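Local coordinates for protein DNA polymerase III subunit beta (Deinococcus radiodurans, PDB 4TRT) that probably tethers DNA polymerases and other proteins to DNA, giving them processivity, as a ring-shaped head-to-tail homodimer, at residues G14-P23 / L45-C56; N28-V36 / D111-S119. All coordinates share one frame; numbering follows the deposited sequence.

After strand 2-7 the chain enters helix 8-21, whose second half, with the two residues after it, supplies residues 14-23 of contact 1. Residues 28-36 of contact 2 follow and lead into strand 33-38, and only then does the hairpin 45-56 return beneath the helix, closing a loop with 21 residues between the segments. Contact 2 closes much later, when 111-119 comes back across 74 intervening residues, so the two loops cross. Both contacts use one antiparallel sheet, in which strands 33-38 and 42-48 are neighbours joined through K35 and S46. The helix covers one face of it, where L34 meets L15 and L18, while K35 and the later loop occupy the other.

Contact 1: residues G14-P23 / L45-C56; sequences GLGLLERVIP and LSGTNLEIDLSC
The contact between G14-P23 and L45-C56 is a buried helix-on-hairpin interface in the N-terminal domain, made by apolar side chains with no direct hydrogen bond between the two segments. Helix 14-21 lies almost along the hairpin: its axis passes 8.2 Å from that of strand 45-48 at 10°, and 8.7 Å from that of strand 52-56 at 171°. L18 and V21, one turn apart, point down onto both strands. L18 sets its CD2 over their hydrogen-bonded backbones, 3.6 Å from both G47 N and L54 O. I22 CD1 rests on G47 CA at 3.9 Å, where the glycine carries no side chain. V21 CG2, anti to the carbonyl carbon, presses on L54 CD2 at 3.6 Å and on I52 CD1 at 3.8 Å. At the N-terminal end of the helix segment, L45 CD1 comes within 4.0 Å of L15 CD2.

The far end is more polar. With chi1 at 67°, N49 turns its amide back into the hairpin loop: OD1 accepts from both E51 N and I52 N, as an Asx turn and a wider Asx motif, which should hold the amide's rotation. ND2 donates to a water whose O lies 2.8 Å from V21 O and donates to it. L15 and I22 also touch L34 of strand 33-38 and residues of helix 72-81. Strand 2-7, helix 8-21 and strands 33-38, 42-48 and 52-59 match the beta-alpha-beta-beta-beta motif that each domain of these DNA sliding rings repeats twice, with helices characteristically lining the central channel and sheets outside.

Contact 2: residues N28-V36 / D111-S119; sequences NPLLTALKV and DIEAYPPLS
K35, Y115 and L30 carry most of the contact between N28-V36 and D111-S119: the lysine lies over a face of the tyrosine ring and L30 meets its edge. K35 CB is offset toward the ring's rim and P116 CD sits over the opposite face, so the ring is held between K35 of the strand and the proline that follows the tyrosine in sequence. The lysine starts out extended, with CG anti to the backbone N (chi1 -178°), and runs across I112, its CD 3.7 Å from I112 CD1. A bend at chi3, 91°, carries the ammonium to P116 O, where NZ makes only a weak hydrogen bond at 3.4 Å.

The loop between strands 103-108 and 126-129, leading from the N-terminal to the central domain, is laid against the sheet at strand 33-38, on the side away from helix 8-21. A 3-10 turn at 112-114 shapes it, and the tyrosine just after sets its ring against the type I beta turn from L30 to A33, beside V69 of strand 68-71. L30 O meets the ring near its plane, 3.4 Å from Y115 CE2. The leucine side chain passes the ring, CD2 4.2 Å from Y115 CD2, and packs CD1 tightly against A114 CB at 3.4 Å. At the phenol end, Y115 OH is 2.7 Å from a water O in the ring plane that also contacts L31 O and A33 O, each at 2.8 Å.

Contact 1: residues G14-P23 / L45-C56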
loop_
_atom_site.group_PDB
_atom_site.type_symbol
_atom_site.label_atom_id
_atom_site.label_comp_id
_atom_site.label_asym_id
_atom_site.label_seq_id
_atom_site.Cartn_x
_atom_site.Cartn_y
_atom_site.Cartn_z
ATOM N N GLY A 14 9.681 -20.295 -2.198
ATOM C CA GLY A 14 11.038 -20.265 -1.694
ATOM C C GLY A 14 11.727 -18.939 -1.971
ATOM O O GLY A 14 12.373 -18.368 -1.089
ATOM N N LEU A 15 11.612 -18.468 -3.206
ATOM C CA LEU A 15 12.266 -17.233 -3.615
ATOM C C LEU A 15 11.702 -16.031 -2.880
ATOM O O LEU A 15 12.449 -15.095 -2.561
ATOM C CB LEU A 15 12.154 -17.018 -5.129
ATOM C CG LEU A 15 12.969 -17.955 -6.012
ATOM C CD1 LEU A 15 12.594 -17.760 -7.484
ATOM C CD2 LEU A 15 14.463 -17.750 -5.789
ATOM N N GLY A 16 10.401 -16.065 -2.617
ATOM C CA GLY A 16 9.729 -15.033 -1.832
ATOM C C GLY A 16 10.300 -14.910 -0.427
ATOM O O GLY A 16 10.469 -13.798 0.094
ATOM N N LEU A 17 10.593 -16.047 0.194
ATOM C CA LEU A 17 11.185 -16.045 1.525
ATOM C C LEU A 17 12.613 -15.498 1.471
ATOM O O LEU A 17 12.995 -14.673 2.298
ATOM C CB LEU A 17 11.165 -17.454 2.138
ATOM C CG LEU A 17 9.806 -18.081 2.491
ATOM C CD1 LEU A 17 9.998 -19.543 2.891
ATOM C CD2 LEU A 17 9.045 -17.332 3.584
ATOM N N LEU A 18 13.393 -15.955 0.497
ATOM C CA LEU A 18 14.795 -15.564 0.396
ATOM C C LEU A 18 14.977 -14.107 -0.003
ATOM O O LEU A 18 15.861 -13.436 0.514
ATOM C CB LEU A 18 15.559 -16.472 -0.570
ATOM C CG LEU A 18 15.996 -17.721 0.176
ATOM C CD1 LEU A 18 16.040 -18.938 -0.718
ATOM C CD2 LEU A 18 17.311 -17.476 0.903
ATOM N N GLU A 19 14.116 -13.597 -0.878
ATOM C CA GLU A 19 14.247 -12.213 -1.311
ATOM C C GLU A 19 13.939 -11.206 -0.199
ATOM O O GLU A 19 14.430 -10.081 -0.239
ATOM C CB GLU A 19 13.415 -11.928 -2.566
ATOM C CG GLU A 19 11.968 -11.563 -2.335
ATOM C CD GLU A 19 11.244 -11.184 -3.618
ATOM O OE1 GLU A 19 10.054 -11.516 -3.735
ATOM O OE2 GLU A 19 11.842 -10.550 -4.509
ATOM N N ARG A 20 13.153 -11.598 0.796
ATOM C CA ARG A 20 12.928 -10.706 1.934
ATOM C C ARG A 20 14.133 -10.622 2.884
ATOM O O ARG A 20 14.287 -9.617 3.551
ATOM C CB ARG A 20 11.642 -11.033 2.698
ATOM C CG ARG A 20 10.389 -10.477 2.024
ATOM C CD ARG A 20 9.151 -10.887 2.790
ATOM N NE ARG A 20 9.158 -12.327 3.068
ATOM C CZ ARG A 20 8.223 -12.967 3.763
ATOM N NH1 ARG A 20 7.157 -12.319 4.220
ATOM N NH2 ARG A 20 8.354 -14.272 3.980
ATOM N N VAL A 21 14.984 -11.651 2.908
ATOM C CA VAL A 21 16.219 -11.677 3.721
ATOM C C VAL A 21 17.431 -11.095 2.979
ATOM O O VAL A 21 18.149 -10.231 3.503
ATOM C CB VAL A 21 16.538 -13.124 4.152
ATOM C CG1 VAL A 21 17.898 -13.218 4.836
ATOM C CG2 VAL A 21 15.436 -13.651 5.060
ATOM N N ILE A 22 17.663 -11.573 1.756
ATOM C CA ILE A 22 18.810 -11.129 0.969
ATOM C C ILE A 22 18.642 -9.638 0.660
ATOM O O ILE A 22 17.568 -9.226 0.202
ATOM C CB ILE A 22 18.957 -11.964 -0.326
ATOM C CG1 ILE A 22 19.186 -13.430 0.029
ATOM C CG2 ILE A 22 20.107 -11.446 -1.178
ATOM C CD1 ILE A 22 19.173 -14.412 -1.129
ATOM N N PRO A 23 19.691 -8.817 0.907
ATOM C CA PRO A 23 19.616 -7.401 0.528
ATOM C C PRO A 23 19.515 -7.190 -0.977
ATOM O O PRO A 23 20.067 -7.974 -1.754
ATOM C CB PRO A 23 20.940 -6.801 1.074
ATOM C CG PRO A 23 21.465 -7.795 2.046
ATOM C CD PRO A 23 20.945 -9.137 1.618
ATOM N N LEU A 45 17.823 -23.304 -2.063
ATOM C CA LEU A 45 18.008 -21.873 -2.260
ATOM C C LEU A 45 18.523 -21.276 -0.952
ATOM O O LEU A 45 17.904 -21.479 0.095
ATOM C CB LEU A 45 16.665 -21.218 -2.618
ATOM C CG LEU A 45 15.796 -21.861 -3.710
ATOM C CD1 LEU A 45 14.414 -21.225 -3.781
ATOM C CD2 LEU A 45 16.480 -21.757 -5.063
ATOM N N SER A 46 19.633 -20.538 -0.992
ATOM C CA SER A 46 20.162 -19.984 0.240
ATOM C C SER A 46 20.781 -18.589 0.074
ATOM O O SER A 46 21.171 -18.173 -1.039
ATOM C CB SER A 46 21.147 -20.973 0.879
ATOM O OG SER A 46 22.400 -20.956 0.219
ATOM N N GLY A 47 20.845 -17.878 1.196
ATOM C CA GLY A 47 21.450 -16.548 1.252
ATOM C C GLY A 47 21.594 -16.018 2.670
ATOM O O GLY A 47 21.222 -16.682 3.646
ATOM N N THR A 48 22.153 -14.817 2.788
ATOM C CA THR A 48 22.402 -14.220 4.083
ATOM C C THR A 48 22.206 -12.713 3.998
ATOM O O THR A 48 22.300 -12.134 2.914
ATOM C CB THR A 48 23.828 -14.534 4.574
ATOM O OG1 THR A 48 24.005 -14.065 5.917
ATOM C CG2 THR A 48 24.864 -13.854 3.676
ATOM N N ASN A 49 21.905 -12.097 5.141
ATOM C CA ASN A 49 22.010 -10.635 5.279
ATOM C C ASN A 49 23.034 -10.267 6.350
ATOM O O ASN A 49 23.034 -9.156 6.874
ATOM C CB ASN A 49 20.651 -9.991 5.564
ATOM C CG ASN A 49 20.085 -10.369 6.912
ATOM O OD1 ASN A 49 20.739 -11.024 7.730
ATOM N ND2 ASN A 49 18.855 -9.938 7.164
ATOM N N LEU A 50 23.873 -11.240 6.687
ATOM C CA LEU A 50 24.930 -11.120 7.682
ATOM C C LEU A 50 24.422 -11.232 9.124
ATOM O O LEU A 50 25.209 -11.519 10.009
ATOM C CB LEU A 50 25.771 -9.842 7.476
ATOM C CG LEU A 50 26.317 -9.616 6.059
ATOM C CD1 LEU A 50 27.173 -8.360 5.991
ATOM C CD2 LEU A 50 27.113 -10.808 5.555
ATOM N N GLU A 51 23.129 -11.026 9.375
ATOM C CA GLU A 51 22.572 -11.287 10.727
ATOM C C GLU A 51 21.875 -12.638 10.785
ATOM O O GLU A 51 21.916 -13.316 11.803
ATOM C CB GLU A 51 21.608 -10.179 11.158
ATOM C CG GLU A 51 22.254 -8.804 11.242
ATOM C CD GLU A 51 23.459 -8.766 12.175
ATOM O OE1 GLU A 51 23.455 -9.447 13.237
ATOM O OE2 GLU A 51 24.438 -8.062 11.840
ATOM N N ILE A 52 21.226 -13.019 9.696
ATOM C CA ILE A 52 20.697 -14.377 9.592
ATOM C C ILE A 52 21.125 -15.038 8.292
ATOM O O ILE A 52 21.425 -14.361 7.327
ATOM C CB ILE A 52 19.158 -14.439 9.775
ATOM C CG1 ILE A 52 18.407 -13.800 8.610
ATOM C CG2 ILE A 52 18.738 -13.813 11.097
ATOM C CD1 ILE A 52 16.981 -14.304 8.480
ATOM N N ASP A 53 21.155 -16.371 8.289
ATOM C CA ASP A 53 21.275 -17.160 7.067
ATOM C C ASP A 53 19.982 -17.912 6.903
ATOM O O ASP A 53 19.392 -18.353 7.884
ATOM C CB ASP A 53 22.398 -18.204 7.135
ATOM C CG ASP A 53 23.705 -17.642 7.644
ATOM O OD1 ASP A 53 24.035 -16.498 7.287
ATOM O OD2 ASP A 53 24.407 -18.364 8.390
ATOM N N LEU A 54 19.573 -18.098 5.657
ATOM C CA LEU A 54 18.332 -18.788 5.353
ATOM C C LEU A 54 18.541 -19.740 4.192
ATOM O O LEU A 54 19.234 -19.413 3.221
ATOM C CB LEU A 54 17.256 -17.761 5.011
ATOM C CG LEU A 54 15.846 -18.247 4.714
ATOM C CD1 LEU A 54 15.220 -18.878 5.955
ATOM C CD2 LEU A 54 15.022 -17.082 4.196
ATOM N N SER A 55 17.924 -20.911 4.301
ATOM C CA SER A 55 17.962 -21.934 3.279
ATOM C C SER A 55 16.555 -22.469 3.094
ATOM O O SER A 55 15.858 -22.712 4.079
ATOM C CB SER A 55 18.873 -23.062 3.727
ATOM O OG SER A 55 19.111 -23.937 2.666
ATOM N N CYS A 56 16.139 -22.647 1.847
ATOM C CA CYS A 56 14.834 -23.224 1.547
ATOM C C CYS A 56 14.984 -24.302 0.492
ATOM O O CYS A 56 15.596 -24.080 -0.558
ATOM C CB CYS A 56 13.852 -22.167 1.050
ATOM S SG CYS A 56 12.155 -22.803 0.990
HETATM O O HOH W 1 17.265 -8.443 5.473
#

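Contact 2: residues N28-V36 / D111-S119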
loop_
_atom_site.group_PDB
_atom_site.type_symbol
_atom_site.label_atom_id
_atom_site.label_comp_id
_atom_site.label_asym_id
_atom_site.label_seq_id
_atom_site.Cartn_x
_atom_site.Cartn_y
_atom_site.Cartn_z
ATOM N N ASN A 28 29.015 -4.937 -1.145
ATOM C CA ASN A 28 29.484 -6.307 -1.368
ATOM C C ASN A 28 28.732 -6.921 -2.546
ATOM O O ASN A 28 27.539 -7.218 -2.435
ATOM C CB ASN A 28 29.257 -7.137 -0.089
ATOM C CG ASN A 28 29.741 -8.573 -0.207
ATOM O OD1 ASN A 28 29.954 -9.085 -1.296
ATOM N ND2 ASN A 28 29.896 -9.238 0.937
ATOM N N PRO A 29 29.428 -7.161 -3.667
ATOM C CA PRO A 29 28.714 -7.575 -4.876
ATOM C C PRO A 29 28.025 -8.940 -4.780
ATOM O O PRO A 29 27.113 -9.197 -5.535
ATOM C CB PRO A 29 29.813 -7.593 -5.955
ATOM C CG PRO A 29 31.085 -7.769 -5.212
ATOM C CD PRO A 29 30.893 -7.149 -3.855
ATOM N N LEU A 30 28.453 -9.793 -3.853
ATOM C CA LEU A 30 27.889 -11.138 -3.708
ATOM C C LEU A 30 26.804 -11.227 -2.648
ATOM O O LEU A 30 26.064 -12.195 -2.618
ATOM C CB LEU A 30 29.001 -12.150 -3.391
ATOM C CG LEU A 30 29.703 -12.742 -4.612
ATOM C CD1 LEU A 30 30.924 -13.530 -4.174
ATOM C CD2 LEU A 30 28.729 -13.612 -5.417
ATOM N N LEU A 31 26.710 -10.230 -1.771
ATOM C CA LEU A 31 25.749 -10.276 -0.672
ATOM C C LEU A 31 24.295 -10.251 -1.191
ATOM O O LEU A 31 23.399 -10.790 -0.549
ATOM C CB LEU A 31 26.004 -9.137 0.305
ATOM C CG LEU A 31 25.167 -9.147 1.586
ATOM C CD1 LEU A 31 25.287 -10.467 2.339
ATOM C CD2 LEU A 31 25.586 -7.976 2.477
ATOM N N THR A 32 24.101 -9.668 -2.370
ATOM C CA THR A 32 22.795 -9.581 -3.007
ATOM C C THR A 32 22.455 -10.840 -3.820
ATOM O O THR A 32 21.386 -10.903 -4.423
ATOM C CB THR A 32 22.739 -8.349 -3.935
ATOM O OG1 THR A 32 23.862 -8.375 -4.813
ATOM C CG2 THR A 32 22.800 -7.076 -3.132
ATOM N N ALA A 33 23.362 -11.820 -3.845
ATOM C CA ALA A 33 23.165 -13.040 -4.613
ATOM C C ALA A 33 22.360 -14.098 -3.851
ATOM O O ALA A 33 22.353 -14.144 -2.614
ATOM C CB ALA A 33 24.494 -13.629 -5.034
ATOM N N LEU A 34 21.668 -14.924 -4.626
ATOM C CA LEU A 34 21.030 -16.137 -4.148
ATOM C C LEU A 34 21.956 -17.273 -4.536
ATOM O O LEU A 34 22.410 -17.335 -5.689
ATOM C CB LEU A 34 19.681 -16.308 -4.852
ATOM C CG LEU A 34 18.897 -17.601 -4.628
ATOM C CD1 LEU A 34 18.361 -17.632 -3.200
ATOM C CD2 LEU A 34 17.740 -17.653 -5.608
ATOM N N LYS A 35 22.239 -18.176 -3.602
ATOM C CA LYS A 35 22.960 -19.382 -3.942
ATOM C C LYS A 35 21.961 -20.495 -4.217
ATOM O O LYS A 35 20.967 -20.653 -3.490
ATOM C CB LYS A 35 23.929 -19.794 -2.837
ATOM C CG LYS A 35 24.740 -21.028 -3.198
ATOM C CD LYS A 35 26.009 -21.177 -2.372
ATOM C CE LYS A 35 25.809 -21.998 -1.119
ATOM N NZ LYS A 35 27.052 -22.038 -0.285
ATOM N N VAL A 36 22.191 -21.234 -5.300
ATOM C CA VAL A 36 21.307 -22.349 -5.663
ATOM C C VAL A 36 22.141 -23.613 -5.752
ATOM O O VAL A 36 23.081 -23.688 -6.535
ATOM C CB VAL A 36 20.578 -22.121 -7.004
ATOM C CG1 VAL A 36 19.660 -23.303 -7.296
ATOM C CG2 VAL A 36 19.782 -20.829 -6.970
ATOM N N ASP A 111 29.926 -15.280 -9.305
ATOM C CA ASP A 111 31.115 -16.014 -8.873
ATOM C C ASP A 111 30.761 -16.928 -7.698
ATOM O O ASP A 111 30.989 -16.582 -6.557
ATOM C CB ASP A 111 32.212 -15.012 -8.488
ATOM C CG ASP A 111 33.575 -15.665 -8.271
ATOM O OD1 ASP A 111 33.722 -16.892 -8.467
ATOM O OD2 ASP A 111 34.509 -14.923 -7.914
ATOM N N ILE A 112 30.212 -18.102 -7.995
ATOM C CA ILE A 112 29.837 -19.076 -6.949
ATOM C C ILE A 112 31.041 -19.431 -6.042
ATOM O O ILE A 112 30.889 -19.556 -4.826
ATOM C CB ILE A 112 29.254 -20.359 -7.593
ATOM C CG1 ILE A 112 28.858 -21.408 -6.551
ATOM C CG2 ILE A 112 30.257 -20.988 -8.549
ATOM C CD1 ILE A 112 27.739 -20.995 -5.642
ATOM N N GLU A 113 32.231 -19.551 -6.628
ATOM C CA GLU A 113 33.445 -19.884 -5.853
ATOM C C GLU A 113 33.740 -18.888 -4.734
ATOM O O GLU A 113 34.291 -19.263 -3.710
ATOM C CB GLU A 113 34.676 -19.993 -6.761
ATOM C CG GLU A 113 34.598 -21.094 -7.813
ATOM C CD GLU A 113 34.496 -22.486 -7.209
ATOM O OE1 GLU A 113 35.547 -23.167 -7.090
ATOM O OE2 GLU A 113 33.371 -22.893 -6.847
ATOM N N ALA A 114 33.360 -17.631 -4.926
ATOM C CA ALA A 114 33.588 -16.599 -3.922
ATOM C C ALA A 114 32.447 -16.449 -2.906
ATOM O O ALA A 114 32.586 -15.677 -1.960
ATOM C CB ALA A 114 33.853 -15.262 -4.602
ATOM N N TYR A 115 31.323 -17.144 -3.103
ATOM C CA TYR A 115 30.205 -17.066 -2.151
ATOM C C TYR A 115 30.489 -17.964 -0.930
ATOM O O TYR A 115 30.909 -19.103 -1.101
ATOM C CB TYR A 115 28.864 -17.457 -2.807
ATOM C CG TYR A 115 27.679 -17.015 -1.981
ATOM C CD1 TYR A 115 27.202 -17.803 -0.939
ATOM C CD2 TYR A 115 27.076 -15.783 -2.196
ATOM C CE1 TYR A 115 26.136 -17.388 -0.145
ATOM C CE2 TYR A 115 26.021 -15.361 -1.411
ATOM C CZ TYR A 115 25.553 -16.170 -0.381
ATOM O OH TYR A 115 24.508 -15.750 0.401
ATOM N N PRO A 116 30.246 -17.463 0.304
ATOM C CA PRO A 116 30.618 -18.231 1.503
ATOM C C PRO A 116 29.849 -19.538 1.669
ATOM O O PRO A 116 28.661 -19.571 1.393
ATOM C CB PRO A 116 30.235 -17.285 2.656
ATOM C CG PRO A 116 29.150 -16.431 2.089
ATOM C CD PRO A 116 29.637 -16.173 0.685
ATOM N N PRO A 117 30.522 -20.600 2.146
ATOM C CA PRO A 117 29.771 -21.798 2.484
ATOM C C PRO A 117 28.881 -21.508 3.683
ATOM O O PRO A 117 29.379 -21.054 4.713
ATOM C CB PRO A 117 30.863 -22.809 2.848
ATOM C CG PRO A 117 31.999 -21.975 3.332
ATOM C CD PRO A 117 31.951 -20.726 2.496
ATOM N N LEU A 118 27.579 -21.708 3.530
ATOM C CA LEU A 118 26.645 -21.553 4.639
ATOM C C LEU A 118 26.317 -22.942 5.178
ATOM O O LEU A 118 25.973 -23.826 4.403
ATOM C CB LEU A 118 25.369 -20.839 4.176
ATOM C CG LEU A 118 25.543 -19.439 3.587
ATOM C CD1 LEU A 118 24.241 -18.938 2.964
ATOM C CD2 LEU A 118 26.075 -18.466 4.628
ATOM N N SER A 119 26.437 -23.127 6.493
ATOM C CA SER A 119 26.231 -24.431 7.135
ATOM C C SER A 119 25.066 -24.363 8.106
ATOM O O SER A 119 25.032 -23.491 8.968
ATOM C CB SER A 119 27.474 -24.881 7.925
ATOM O OG SER A 119 28.346 -25.683 7.149
HETATM O O HOH W 2 23.053 -13.517 0.001
#